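Local coordinates for protein argonaute 5 (Arabidopsis thaliana, PDB 4G0O), which probably binds the 5' nucleotide of small guide RNAs through its MID domain, whose nucleotide specificity loop helps to sort those RNAs for gene regulation, at residues A[17-22]-A[64-69]; A[30-35]-A[78-83]; A[92-97]-A[105-110]; A[128-131]-A[135-138]. All coordinates share one frame; numbering follows the deposited sequence.

Contact 1: residues A[17-22]-A[64-69]; sequences VSFSTR and EALLDI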
loop_
_atom_site.group_PDB
_atom_site.type_symbol
_atom_site.label_atom_id
_atom_site.label_comp_id
_atom_site.label_asym_id
_atom_site.label_seq_id
_atom_site.Cartn_x
_atom_site.Cartn_y
_atom_site.Cartn_z
ATOM N N VAL A 17 -0.579 5.838 -3.638
ATOM C CA VAL A 17 -1.423 6.446 -4.659
ATOM C C VAL A 17 -2.863 6.300 -4.266
ATOM O O VAL A 17 -3.285 5.239 -3.786
ATOM C CB VAL A 17 -1.272 5.758 -6.020
ATOM C CG1 VAL A 17 -1.852 6.622 -7.131
ATOM C CG2 VAL A 17 0.151 5.515 -6.287
ATOM N N SER A 18 -3.626 7.360 -4.496
ATOM C CA SER A 18 -5.047 7.324 -4.222
ATOM C C SER A 18 -5.876 7.624 -5.460
ATOM O O SER A 18 -5.711 8.666 -6.098
ATOM C CB SER A 18 -5.397 8.319 -3.116
ATOM O OG SER A 18 -6.798 8.456 -3.032
ATOM N N PHE A 19 -6.773 6.705 -5.787
ATOM C CA PHE A 19 -7.746 6.932 -6.839
ATOM C C PHE A 19 -9.122 7.242 -6.248
ATOM O O PHE A 19 -10.136 7.195 -6.939
ATOM C CB PHE A 19 -7.823 5.724 -7.768
ATOM C CG PHE A 19 -6.492 5.337 -8.367
ATOM C CD1 PHE A 19 -5.831 4.185 -7.951
ATOM C CD2 PHE A 19 -5.891 6.139 -9.322
ATOM C CE1 PHE A 19 -4.613 3.834 -8.503
ATOM C CE2 PHE A 19 -4.665 5.800 -9.866
ATOM C CZ PHE A 19 -4.025 4.641 -9.458
ATOM N N SER A 20 -9.162 7.544 -4.960
ATOM C CA SER A 20 -10.431 7.861 -4.315
ATOM C C SER A 20 -10.681 9.354 -4.334
ATOM O O SER A 20 -9.783 10.151 -4.075
ATOM C CB SER A 20 -10.460 7.383 -2.875
ATOM O OG SER A 20 -11.609 7.902 -2.218
ATOM N N THR A 21 -11.917 9.723 -4.630
ATOM C CA THR A 21 -12.306 11.120 -4.673
ATOM C C THR A 21 -12.965 11.542 -3.355
ATOM O O THR A 21 -12.941 12.720 -2.945
ATOM C CB THR A 21 -13.290 11.332 -5.819
ATOM O OG1 THR A 21 -12.634 11.048 -7.066
ATOM C CG2 THR A 21 -13.799 12.747 -5.820
ATOM N N ARG A 22 -13.536 10.558 -2.683
ATOM C CA ARG A 22 -14.420 10.819 -1.567
ATOM C C ARG A 22 -13.682 11.243 -0.304
ATOM O O ARG A 22 -14.170 12.074 0.460
ATOM C CB ARG A 22 -15.246 9.574 -1.279
ATOM C CG ARG A 22 -16.702 9.872 -1.120
ATOM C CD ARG A 22 -17.397 9.954 -2.468
ATOM N NE ARG A 22 -18.000 8.669 -2.816
ATOM C CZ ARG A 22 -19.106 8.184 -2.253
ATOM N NH1 ARG A 22 -19.740 8.880 -1.309
ATOM N NH2 ARG A 22 -19.578 7.003 -2.632
ATOM N N GLU A 64 -2.028 6.000 -16.585
ATOM C CA GLU A 64 -1.065 7.112 -16.523
ATOM C C GLU A 64 -0.287 7.210 -15.206
ATOM O O GLU A 64 0.938 7.328 -15.217
ATOM C CB GLU A 64 -1.780 8.460 -16.775
ATOM C CG GLU A 64 -0.854 9.687 -16.809
ATOM C CD GLU A 64 -1.173 10.766 -15.756
ATOM O OE1 GLU A 64 -1.292 10.427 -14.551
ATOM O OE2 GLU A 64 -1.289 11.967 -16.144
ATOM N N ALA A 65 -1.010 7.203 -14.083
ATOM C CA ALA A 65 -0.408 7.362 -12.753
ATOM C C ALA A 65 0.536 6.220 -12.426
ATOM O O ALA A 65 1.652 6.435 -11.973
ATOM C CB ALA A 65 -1.491 7.446 -11.685
ATOM N N LEU A 66 0.082 5.000 -12.667
ATOM C CA LEU A 66 0.877 3.829 -12.331
ATOM C C LEU A 66 2.183 3.850 -13.125
ATOM O O LEU A 66 3.262 3.646 -12.569
ATOM C CB LEU A 66 0.072 2.560 -12.629
ATOM C CG LEU A 66 -0.622 1.787 -11.496
ATOM C CD1 LEU A 66 -0.580 2.489 -10.110
ATOM C CD2 LEU A 66 -2.046 1.424 -11.893
ATOM N N LEU A 67 2.094 4.129 -14.420
ATOM C CA LEU A 67 3.300 4.139 -15.248
ATOM C C LEU A 67 4.203 5.309 -14.875
ATOM O O LEU A 67 5.422 5.205 -14.946
ATOM C CB LEU A 67 2.973 4.148 -16.744
ATOM C CG LEU A 67 4.223 4.135 -17.645
ATOM C CD1 LEU A 67 4.900 2.775 -17.617
ATOM C CD2 LEU A 67 3.900 4.560 -19.078
ATOM N N ASP A 68 3.612 6.415 -14.448
ATOM C CA ASP A 68 4.410 7.564 -14.015
ATOM C C ASP A 68 5.197 7.205 -12.757
ATOM O O ASP A 68 6.403 7.444 -12.664
ATOM C CB ASP A 68 3.504 8.764 -13.734
ATOM C CG ASP A 68 4.269 9.975 -13.234
ATOM O OD1 ASP A 68 3.810 10.594 -12.249
ATOM O OD2 ASP A 68 5.312 10.327 -13.833
ATOM N N ILE A 69 4.506 6.615 -11.790
ATOM C CA ILE A 69 5.126 6.266 -10.509
ATOM C C ILE A 69 6.256 5.280 -10.730
ATOM O O ILE A 69 7.327 5.387 -10.135
ATOM C CB ILE A 69 4.086 5.673 -9.576
ATOM C CG1 ILE A 69 3.280 6.813 -8.964
ATOM C CG2 ILE A 69 4.744 4.841 -8.482
ATOM C CD1 ILE A 69 1.850 6.545 -8.926
#
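The end of the strand carrying V17 runs past helix 62-72 with the CA atoms of V17 and A65 8.2 Å apart, a spacing bridged by side chains alone. This is one face of the Rossmann-like MID fold, in which a parallel sheet is sandwiched between helices; residues 64-69 belong to a helix covering the face to which V17 points and which the end of the F19 ring reaches. V17 and I69 reach toward each other tip to tip, and at 3.3 Å the V17 CG2 and I69 CD1 methyls are pressed closer than two carbons normally pack. The other V17 branch stands farther off, CG1 lying 4.1 Å from I69 CD1, so the isoleucine methyl leans on one prong of the valine.

F19 comes to the helix differently. Its CB does not aim at the helix, but with CG anti to the carbonyl carbon (chi1 -56°) the far end of the ring swings nearer and offers its edge to two residues. F19 CE2 meets A65 CB at 4.0 Å, while F19 CZ meets L66 CD1 at 4.1 Å, and the phenylalanine and leucine side chains cross at about a right angle. L66 also packs on C97 of helix 90-101, and F19 on I93, so the two helices of this layer share the same apolar seam. All five touching residues are buried. Beyond the seam the strand gives way to a loop whose first bend is an ST turn: S18 OG accepts a hydrogen bond from S20 N at 3.2 Å.

Contact 2: residues A[30-35]-A[78-83]; sequences EFCKQL and LLIVIL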
loop_
_atom_site.group_PDB
_atom_site.type_symbol
_atom_site.label_atom_id
_atom_site.label_comp_id
_atom_site.label_asym_id
_atom_site.label_seq_id
_atom_site.Cartn_x
_atom_site.Cartn_y
_atom_site.Cartn_z
ATOM N N GLU A 30 -2.336 10.061 6.825
ATOM C CA GLU A 30 -2.642 9.570 8.161
ATOM C C GLU A 30 -2.707 8.038 8.170
ATOM O O GLU A 30 -2.096 7.388 9.029
ATOM C CB GLU A 30 -3.950 10.190 8.661
ATOM C CG GLU A 30 -4.665 9.390 9.746
ATOM C CD GLU A 30 -4.064 9.575 11.136
ATOM O OE1 GLU A 30 -3.017 10.252 11.279
ATOM O OE2 GLU A 30 -4.646 9.030 12.096
ATOM N N PHE A 31 -3.426 7.472 7.197
ATOM C CA PHE A 31 -3.557 6.020 7.067
ATOM C C PHE A 31 -2.220 5.311 6.859
ATOM O O PHE A 31 -1.962 4.278 7.460
ATOM C CB PHE A 31 -4.500 5.644 5.922
ATOM C CG PHE A 31 -4.461 4.189 5.574
ATOM C CD1 PHE A 31 -3.762 3.744 4.462
ATOM C CD2 PHE A 31 -5.098 3.262 6.376
ATOM C CE1 PHE A 31 -3.708 2.404 4.144
ATOM C CE2 PHE A 31 -5.050 1.915 6.069
ATOM C CZ PHE A 31 -4.357 1.483 4.948
ATOM N N CYS A 32 -1.374 5.858 6.001
ATOM C CA CYS A 32 -0.069 5.255 5.783
ATOM C C CYS A 32 0.809 5.431 7.014
ATOM O O CYS A 32 1.659 4.589 7.296
ATOM C CB CYS A 32 0.617 5.838 4.547
ATOM S SG CYS A 32 -0.105 5.309 2.975
ATOM N N LYS A 33 0.605 6.519 7.753
ATOM C CA LYS A 33 1.434 6.764 8.929
ATOM C C LYS A 33 1.171 5.695 9.987
ATOM O O LYS A 33 2.105 5.141 10.568
ATOM C CB LYS A 33 1.208 8.167 9.497
ATOM C CG LYS A 33 1.988 8.431 10.789
ATOM C CD LYS A 33 2.006 9.912 11.171
ATOM C CE LYS A 33 3.122 10.684 10.460
ATOM N NZ LYS A 33 2.819 11.000 9.029
ATOM N N GLN A 34 -0.102 5.393 10.214
ATOM C CA GLN A 34 -0.485 4.360 11.170
ATOM C C GLN A 34 -0.167 2.944 10.677
ATOM O O GLN A 34 0.294 2.105 11.455
ATOM C CB GLN A 34 -1.969 4.483 11.554
ATOM C CG GLN A 34 -2.275 5.634 12.505
ATOM C CD GLN A 34 -3.771 5.808 12.778
ATOM O OE1 GLN A 34 -4.538 4.836 12.840
ATOM N NE2 GLN A 34 -4.187 7.057 12.946
ATOM N N LEU A 35 -0.408 2.683 9.391
ATOM C CA LEU A 35 -0.192 1.351 8.815
ATOM C C LEU A 35 1.268 0.950 8.986
ATOM O O LEU A 35 1.568 -0.146 9.462
ATOM C CB LEU A 35 -0.571 1.334 7.336
ATOM C CG LEU A 35 -1.260 0.086 6.771
ATOM C CD1 LEU A 35 -1.069 0.051 5.292
ATOM C CD2 LEU A 35 -0.799 -1.234 7.414
ATOM N N LEU A 78 7.349 -1.205 -2.830
ATOM C CA LEU A 78 5.940 -1.331 -2.427
ATOM C C LEU A 78 5.133 -0.100 -2.825
ATOM O O LEU A 78 5.567 1.022 -2.603
ATOM C CB LEU A 78 5.831 -1.529 -0.903
ATOM C CG LEU A 78 4.436 -1.714 -0.292
ATOM C CD1 LEU A 78 3.843 -3.072 -0.692
ATOM C CD2 LEU A 78 4.451 -1.562 1.231
ATOM N N LEU A 79 3.956 -0.313 -3.406
ATOM C CA LEU A 79 3.034 0.782 -3.689
ATOM C C LEU A 79 1.790 0.548 -2.884
ATOM O O LEU A 79 1.141 -0.492 -3.043
ATOM C CB LEU A 79 2.612 0.794 -5.156
ATOM C CG LEU A 79 2.431 2.166 -5.820
ATOM C CD1 LEU A 79 1.451 2.101 -7.003
ATOM C CD2 LEU A 79 2.040 3.233 -4.820
ATOM N N ILE A 80 1.438 1.499 -2.032
ATOM C CA ILE A 80 0.198 1.367 -1.296
ATOM C C ILE A 80 -0.859 2.032 -2.144
ATOM O O ILE A 80 -0.798 3.243 -2.391
ATOM C CB ILE A 80 0.248 2.047 0.077
ATOM C CG1 ILE A 80 1.267 1.362 0.992
ATOM C CG2 ILE A 80 -1.130 2.030 0.733
ATOM C CD1 ILE A 80 1.737 2.268 2.109
ATOM N N VAL A 81 -1.822 1.247 -2.616
ATOM C CA VAL A 81 -2.823 1.809 -3.504
ATOM C C VAL A 81 -4.159 2.019 -2.812
ATOM O O VAL A 81 -4.739 1.073 -2.273
ATOM C CB VAL A 81 -3.040 0.933 -4.732
ATOM C CG1 VAL A 81 -4.318 1.361 -5.466
ATOM C CG2 VAL A 81 -1.838 1.025 -5.635
ATOM N N ILE A 82 -4.658 3.252 -2.825
ATOM C CA ILE A 82 -6.041 3.462 -2.398
ATOM C C ILE A 82 -6.982 3.396 -3.611
ATOM O O ILE A 82 -6.936 4.243 -4.502
ATOM C CB ILE A 82 -6.227 4.774 -1.599
ATOM C CG1 ILE A 82 -5.383 4.758 -0.318
ATOM C CG2 ILE A 82 -7.684 4.964 -1.202
ATOM C CD1 ILE A 82 -5.330 6.125 0.372
ATOM N N LEU A 83 -7.839 2.384 -3.609
ATOM C CA LEU A 83 -8.726 2.067 -4.733
ATOM C C LEU A 83 -9.789 3.124 -4.989
ATOM O O LEU A 83 -10.181 3.858 -4.086
ATOM C CB LEU A 83 -9.439 0.726 -4.477
ATOM C CG LEU A 83 -8.548 -0.508 -4.370
ATOM C CD1 LEU A 83 -9.317 -1.679 -3.745
ATOM C CD2 LEU A 83 -7.998 -0.851 -5.762
#
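F31 O accepts the helical hydrogen bond of L35 N at 2.9 Å, a turn that brings F31, C32 and L35 onto the flank of helix 27-42 that faces residues 78-83. What meets across the gap is apolar and buried. C32 SG rests on I80, 3.7 Å from its CD1 and 4.1 Å from its CG2, so the sulfur sits against both ends of the branched side chain. The backbones come nearest here as well, with the CA atoms of C32 and I80 8.1 Å apart. F31 meets the same isoleucine at the CG2 branch, which it shares with the sulfur: its CE1 lies 4.3 Å from I80 CG2, and this methyl is at the ring edge, near the ring plane.

I80 belongs to a strand flanked by strands 7-18 and 105-108 in the parallel sheet of the Rossmann-like MID fold, and helix 27-42 covers the face opposite the one reached by V17 and F19. The I80 torsion explains its double contact: CG2 is anti to the backbone N, while CG1 lies anti to the carbonyl carbon (chi1 -65°), carrying CD1 on to the sulfur. The helix flank is held from other directions too. F31 packs on V113, L116 and M121, whereas C32 also touches C16 of the neighbouring strand and F54.

Contact 3: residues A[92-97]-A[105-110]; sequences KIKRIC and SQCCQP. With SO4 (sulfate ion), chain C.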
loop_
_atom_site.group_PDB
_atom_site.type_symbol
_atom_site.label_atom_id
_atom_site.label_comp_id
_atom_site.label_asym_id
_atom_site.label_seq_id
_atom_site.Cartn_x
_atom_site.Cartn_y
_atom_site.Cartn_z
ATOM N N LYS A 92 -7.816 -4.468 -13.134
ATOM C CA LYS A 92 -6.978 -3.595 -13.933
ATOM C C LYS A 92 -5.714 -3.171 -13.166
ATOM O O LYS A 92 -4.592 -3.273 -13.689
ATOM C CB LYS A 92 -7.764 -2.353 -14.370
ATOM C CG LYS A 92 -6.998 -1.495 -15.359
ATOM C CD LYS A 92 -7.481 -0.036 -15.388
ATOM C CE LYS A 92 -8.690 0.173 -16.295
ATOM N NZ LYS A 92 -9.205 1.578 -16.198
ATOM N N ILE A 93 -5.887 -2.706 -11.928
ATOM C CA ILE A 93 -4.752 -2.206 -11.148
ATOM C C ILE A 93 -3.726 -3.287 -10.837
ATOM O O ILE A 93 -2.523 -3.042 -10.916
ATOM C CB ILE A 93 -5.207 -1.521 -9.840
ATOM C CG1 ILE A 93 -6.105 -0.327 -10.164
ATOM C CG2 ILE A 93 -3.996 -1.072 -8.996
ATOM C CD1 ILE A 93 -6.714 0.323 -8.948
ATOM N N LYS A 94 -4.189 -4.483 -10.484
ATOM C CA LYS A 94 -3.266 -5.555 -10.125
ATOM C C LYS A 94 -2.516 -6.013 -11.353
ATOM O O LYS A 94 -1.305 -6.238 -11.300
ATOM C CB LYS A 94 -4.004 -6.739 -9.531
ATOM C CG LYS A 94 -4.603 -6.460 -8.174
ATOM C CD LYS A 94 -3.698 -6.948 -7.055
ATOM C CE LYS A 94 -2.912 -5.807 -6.395
ATOM N NZ LYS A 94 -1.886 -6.329 -5.428
ATOM N N ARG A 95 -3.258 -6.163 -12.448
ATOM C CA ARG A 95 -2.685 -6.538 -13.732
ATOM C C ARG A 95 -1.558 -5.567 -14.104
ATOM O O ARG A 95 -0.454 -5.979 -14.445
ATOM C CB ARG A 95 -3.776 -6.568 -14.825
ATOM C CG ARG A 95 -3.211 -6.598 -16.249
ATOM C CD ARG A 95 -4.278 -6.608 -17.339
ATOM N NE ARG A 95 -5.075 -5.379 -17.380
ATOM C CZ ARG A 95 -4.674 -4.239 -17.938
ATOM N NH1 ARG A 95 -5.470 -3.171 -17.936
ATOM N NH2 ARG A 95 -3.475 -4.157 -18.500
ATOM N N ILE A 96 -1.827 -4.274 -13.999
ATOM C CA ILE A 96 -0.843 -3.270 -14.395
ATOM C C ILE A 96 0.380 -3.342 -13.493
ATOM O O ILE A 96 1.522 -3.326 -13.959
ATOM C CB ILE A 96 -1.444 -1.860 -14.345
ATOM C CG1 ILE A 96 -2.451 -1.681 -15.482
ATOM C CG2 ILE A 96 -0.342 -0.798 -14.412
ATOM C CD1 ILE A 96 -3.325 -0.444 -15.328
ATOM N N CYS A 97 0.136 -3.434 -12.193
ATOM C CA CYS A 97 1.229 -3.485 -11.240
ATOM C C CYS A 97 2.003 -4.790 -11.325
ATOM O O CYS A 97 3.230 -4.800 -11.519
ATOM C CB CYS A 97 0.708 -3.290 -9.812
ATOM S SG CYS A 97 0.048 -1.637 -9.513
ATOM N N SER A 105 2.345 -4.299 -5.093
ATOM C CA SER A 105 1.332 -3.378 -4.600
ATOM C C SER A 105 0.461 -3.968 -3.489
ATOM O O SER A 105 0.248 -5.177 -3.416
ATOM C CB SER A 105 0.451 -2.887 -5.756
ATOM O OG SER A 105 -0.273 -3.963 -6.324
ATOM N N GLN A 106 -0.045 -3.094 -2.638
ATOM C CA GLN A 106 -1.082 -3.466 -1.679
ATOM C C GLN A 106 -2.302 -2.561 -1.889
ATOM O O GLN A 106 -2.222 -1.335 -1.716
ATOM C CB GLN A 106 -0.575 -3.330 -0.247
ATOM C CG GLN A 106 -1.649 -3.614 0.798
ATOM C CD GLN A 106 -2.168 -5.040 0.713
ATOM O OE1 GLN A 106 -1.393 -5.986 0.627
ATOM N NE2 GLN A 106 -3.483 -5.192 0.717
ATOM N N CYS A 107 -3.418 -3.170 -2.279
ATOM C CA CYS A 107 -4.628 -2.427 -2.575
ATOM C C CYS A 107 -5.595 -2.398 -1.378
ATOM O O CYS A 107 -5.840 -3.419 -0.721
ATOM C CB CYS A 107 -5.300 -2.991 -3.828
ATOM S SG CYS A 107 -4.313 -2.867 -5.352
ATOM N N CYS A 108 -6.130 -1.207 -1.111
ATOM C CA CYS A 108 -6.958 -0.936 0.059
ATOM C C CYS A 108 -8.205 -0.157 -0.292
ATOM O O CYS A 108 -8.121 0.904 -0.909
ATOM C CB CYS A 108 -6.156 -0.110 1.068
ATOM S SG CYS A 108 -4.732 -0.977 1.760
ATOM N N GLN A 109 -9.361 -0.655 0.128
ATOM C CA GLN A 109 -10.623 0.030 -0.133
ATOM C C GLN A 109 -10.780 1.329 0.669
ATOM O O GLN A 109 -10.642 1.341 1.897
ATOM C CB GLN A 109 -11.796 -0.894 0.160
ATOM C CG GLN A 109 -11.946 -2.021 -0.822
ATOM C CD GLN A 109 -12.959 -3.018 -0.359
ATOM O OE1 GLN A 109 -12.897 -3.496 0.776
ATOM N NE2 GLN A 109 -13.925 -3.330 -1.218
ATOM N N PRO A 110 -11.090 2.428 -0.033
ATOM C CA PRO A 110 -11.217 3.754 0.583
ATOM C C PRO A 110 -12.201 3.812 1.767
ATOM O O PRO A 110 -11.960 4.553 2.723
ATOM C CB PRO A 110 -11.674 4.656 -0.586
ATOM C CG PRO A 110 -12.165 3.715 -1.650
ATOM C CD PRO A 110 -11.398 2.442 -1.476
HETATM S S SO4 C . -4.410 -7.781 -1.764
HETATM O O1 SO4 C . -5.657 -7.334 -1.134
HETATM O O2 SO4 C . -4.102 -6.869 -2.900
HETATM O O3 SO4 C . -3.326 -7.811 -0.767
HETATM O O4 SO4 C . -4.567 -9.161 -2.247
#
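K94 arches from helix 90-101 over the strand 105-108, bending at chi2 (-97°) and chi3 (102°) so that its ammonium end descends on S105. There K94 NZ donates to S105 OG at 3.0 Å and more weakly to S105 O. The methylene below takes part as well, K94 CE lying 3.4 Å from C107 SG. I93 approaches the same sulfur at about a right angle to K94, its CG2 4.1 Å from C107 SG, while C97 CB closes on S105 OG at 3.7 Å. Helix and strand, 170° apart in direction, are successive elements of a beta-alpha-beta unit beginning with strand 78-82.

Q106 points away from the helix, yet its bent chain brings NE2 to O3 of a bound sulfate by a weak 3.0 Å bond. K94 NZ reaches sulfate O2, also weakly, and K131 completes the grip. With a methionine in place of K94, S105 OG would probably lose its charged donor and the sulfate part of its positive surroundings.

Two lysines and a glutamine converging on a sulfate, with Y90 close by against C107, match the Argonaute MID pocket for the guide RNA 5' phosphate, and the ion probably occupies that phosphate's place.

Contact 4: residues A[128-131]-A[135-138]; sequences INVK and RNTV. With SO4 (sulfate ion), chain C.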
loop_
_atom_site.group_PDB
_atom_site.type_symbol
_atom_site.label_atom_id
_atom_site.label_comp_id
_atom_site.label_asym_id
_atom_site.label_seq_id
_atom_site.Cartn_x
_atom_site.Cartn_y
_atom_site.Cartn_z
ATOM N N ILE A 128 1.347 -7.182 3.709
ATOM C CA ILE A 128 2.494 -6.430 3.202
ATOM C C ILE A 128 3.835 -7.109 3.501
ATOM O O ILE A 128 4.729 -7.077 2.673
ATOM C CB ILE A 128 2.482 -4.967 3.726
ATOM C CG1 ILE A 128 1.466 -4.125 2.945
ATOM C CG2 ILE A 128 3.853 -4.324 3.616
ATOM C CD1 ILE A 128 1.143 -2.819 3.630
ATOM N N ASN A 129 3.975 -7.727 4.674
ATOM C CA ASN A 129 5.232 -8.409 5.030
ATOM C C ASN A 129 5.587 -9.546 4.081
ATOM O O ASN A 129 6.721 -9.651 3.643
ATOM C CB ASN A 129 5.204 -8.939 6.469
ATOM C CG ASN A 129 6.553 -9.504 6.911
ATOM O OD1 ASN A 129 7.589 -8.892 6.691
ATOM N ND2 ASN A 129 6.538 -10.686 7.520
ATOM N N VAL A 130 4.625 -10.395 3.752
ATOM C CA VAL A 130 4.887 -11.456 2.787
ATOM C C VAL A 130 5.155 -10.945 1.356
ATOM O O VAL A 130 6.065 -11.436 0.696
ATOM C CB VAL A 130 3.782 -12.494 2.788
ATOM C CG1 VAL A 130 2.506 -11.848 3.177
ATOM C CG2 VAL A 130 3.659 -13.165 1.418
ATOM N N LYS A 131 4.386 -9.952 0.900
ATOM C CA LYS A 131 4.576 -9.366 -0.426
ATOM C C LYS A 131 5.958 -8.758 -0.611
ATOM O O LYS A 131 6.450 -8.654 -1.736
ATOM C CB LYS A 131 3.521 -8.282 -0.700
ATOM C CG LYS A 131 2.170 -8.838 -1.055
ATOM C CD LYS A 131 1.146 -7.749 -1.247
ATOM C CE LYS A 131 -0.226 -8.362 -1.392
ATOM N NZ LYS A 131 -1.017 -7.631 -2.391
ATOM N N ARG A 135 8.393 -13.218 6.309
ATOM C CA ARG A 135 7.766 -14.494 6.649
ATOM C C ARG A 135 6.770 -14.298 7.783
ATOM O O ARG A 135 7.078 -13.632 8.790
ATOM C CB ARG A 135 8.819 -15.483 7.158
ATOM C CG ARG A 135 9.356 -16.491 6.153
ATOM C CD ARG A 135 10.433 -17.335 6.840
ATOM N NE ARG A 135 11.540 -16.497 7.308
ATOM C CZ ARG A 135 12.424 -16.841 8.246
ATOM N NH1 ARG A 135 12.350 -18.025 8.852
ATOM N NH2 ARG A 135 13.387 -15.986 8.579
ATOM N N ASN A 136 5.601 -14.913 7.644
ATOM C CA ASN A 136 4.588 -14.886 8.691
ATOM C C ASN A 136 4.321 -16.290 9.245
ATOM O O ASN A 136 4.626 -17.287 8.592
ATOM C CB ASN A 136 3.279 -14.285 8.156
ATOM C CG ASN A 136 3.420 -12.826 7.748
ATOM O OD1 ASN A 136 4.292 -12.112 8.236
ATOM N ND2 ASN A 136 2.544 -12.374 6.849
ATOM N N THR A 137 3.740 -16.370 10.440
ATOM C CA THR A 137 3.290 -17.655 10.980
ATOM C C THR A 137 2.064 -17.458 11.878
ATOM O O THR A 137 1.606 -16.325 12.072
ATOM C CB THR A 137 4.413 -18.372 11.787
ATOM O OG1 THR A 137 4.070 -19.750 11.995
ATOM C CG2 THR A 137 4.614 -17.700 13.138
ATOM N N VAL A 138 1.539 -18.567 12.403
ATOM C CA VAL A 138 0.480 -18.547 13.402
ATOM C C VAL A 138 0.966 -19.314 14.623
ATOM O O VAL A 138 1.388 -20.469 14.507
ATOM C CB VAL A 138 -0.831 -19.205 12.901
ATOM C CG1 VAL A 138 -1.860 -19.240 14.022
ATOM C CG2 VAL A 138 -1.396 -18.441 11.737
HETATM S S SO4 C . -4.410 -7.781 -1.764
HETATM O O1 SO4 C . -5.657 -7.334 -1.134
HETATM O O2 SO4 C . -4.102 -6.869 -2.900
HETATM O O3 SO4 C . -3.326 -7.811 -0.767
HETATM O O4 SO4 C . -4.567 -9.161 -2.247
#
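N129 leaves helix 118-131 toward N136 of the strand 135-138, with CG anti to the backbone N (chi1 -173°). Its CB already lies 3.7 Å from N136 OD1, and CG is at the same distance from that oxygen as the two side chains slide past each other in opposite directions. At the tip the branches divide: OD1 accepts from the backbone N of A9, while ND2 donates to N136 OD1 at 2.8 Å in a nearly straight bond (169°) and also to N7 O. The N136 oxygen lies in the amide plane of N129, whereas the donor is tilted from the carbonyl plane of N136; the two amides are 34° apart.

N136 is fixed at its other end by L126 O, which receives a bond from ND2, and V130 CG1 packs crosswise on that nitrogen at 3.7 Å. A leucine at N129 would probably leave N136 OD1 and the backbone of N7 and A9 without their amide partner, weakening the hold of the helix on the C-terminal strand.

From the same helical turn K131 extends elsewhere, its NZ bonding sulfate O3 at 2.8 Å. The last turn thus serves two chemistries: neutral amide bonds tie N7, A9 and the C-terminal strand to the helix, and a cationic tip helps hold an anion.

From the N terminus, strand 7-18 leads into contact 1, which closes the loop from 17-22 to helix 62-72 around helix 27-42. Contact 2 starts inside that loop, at 30-35, and ends beyond it on strand 78-82, so the two cross, gripping opposite faces of one sheet; V17 O and I82 N, 2.6 Å apart, link them through neighbouring strands. Contact 3 follows in series as the short closure of a beta-alpha-beta unit. Contact 4 comes last, joining the end of helix 118-131 to the C-terminal strand, its centre about 26 Å from that of contact 1. Contacts 3 and 4 meet where K131 NZ approaches S105 O and share the sulfate.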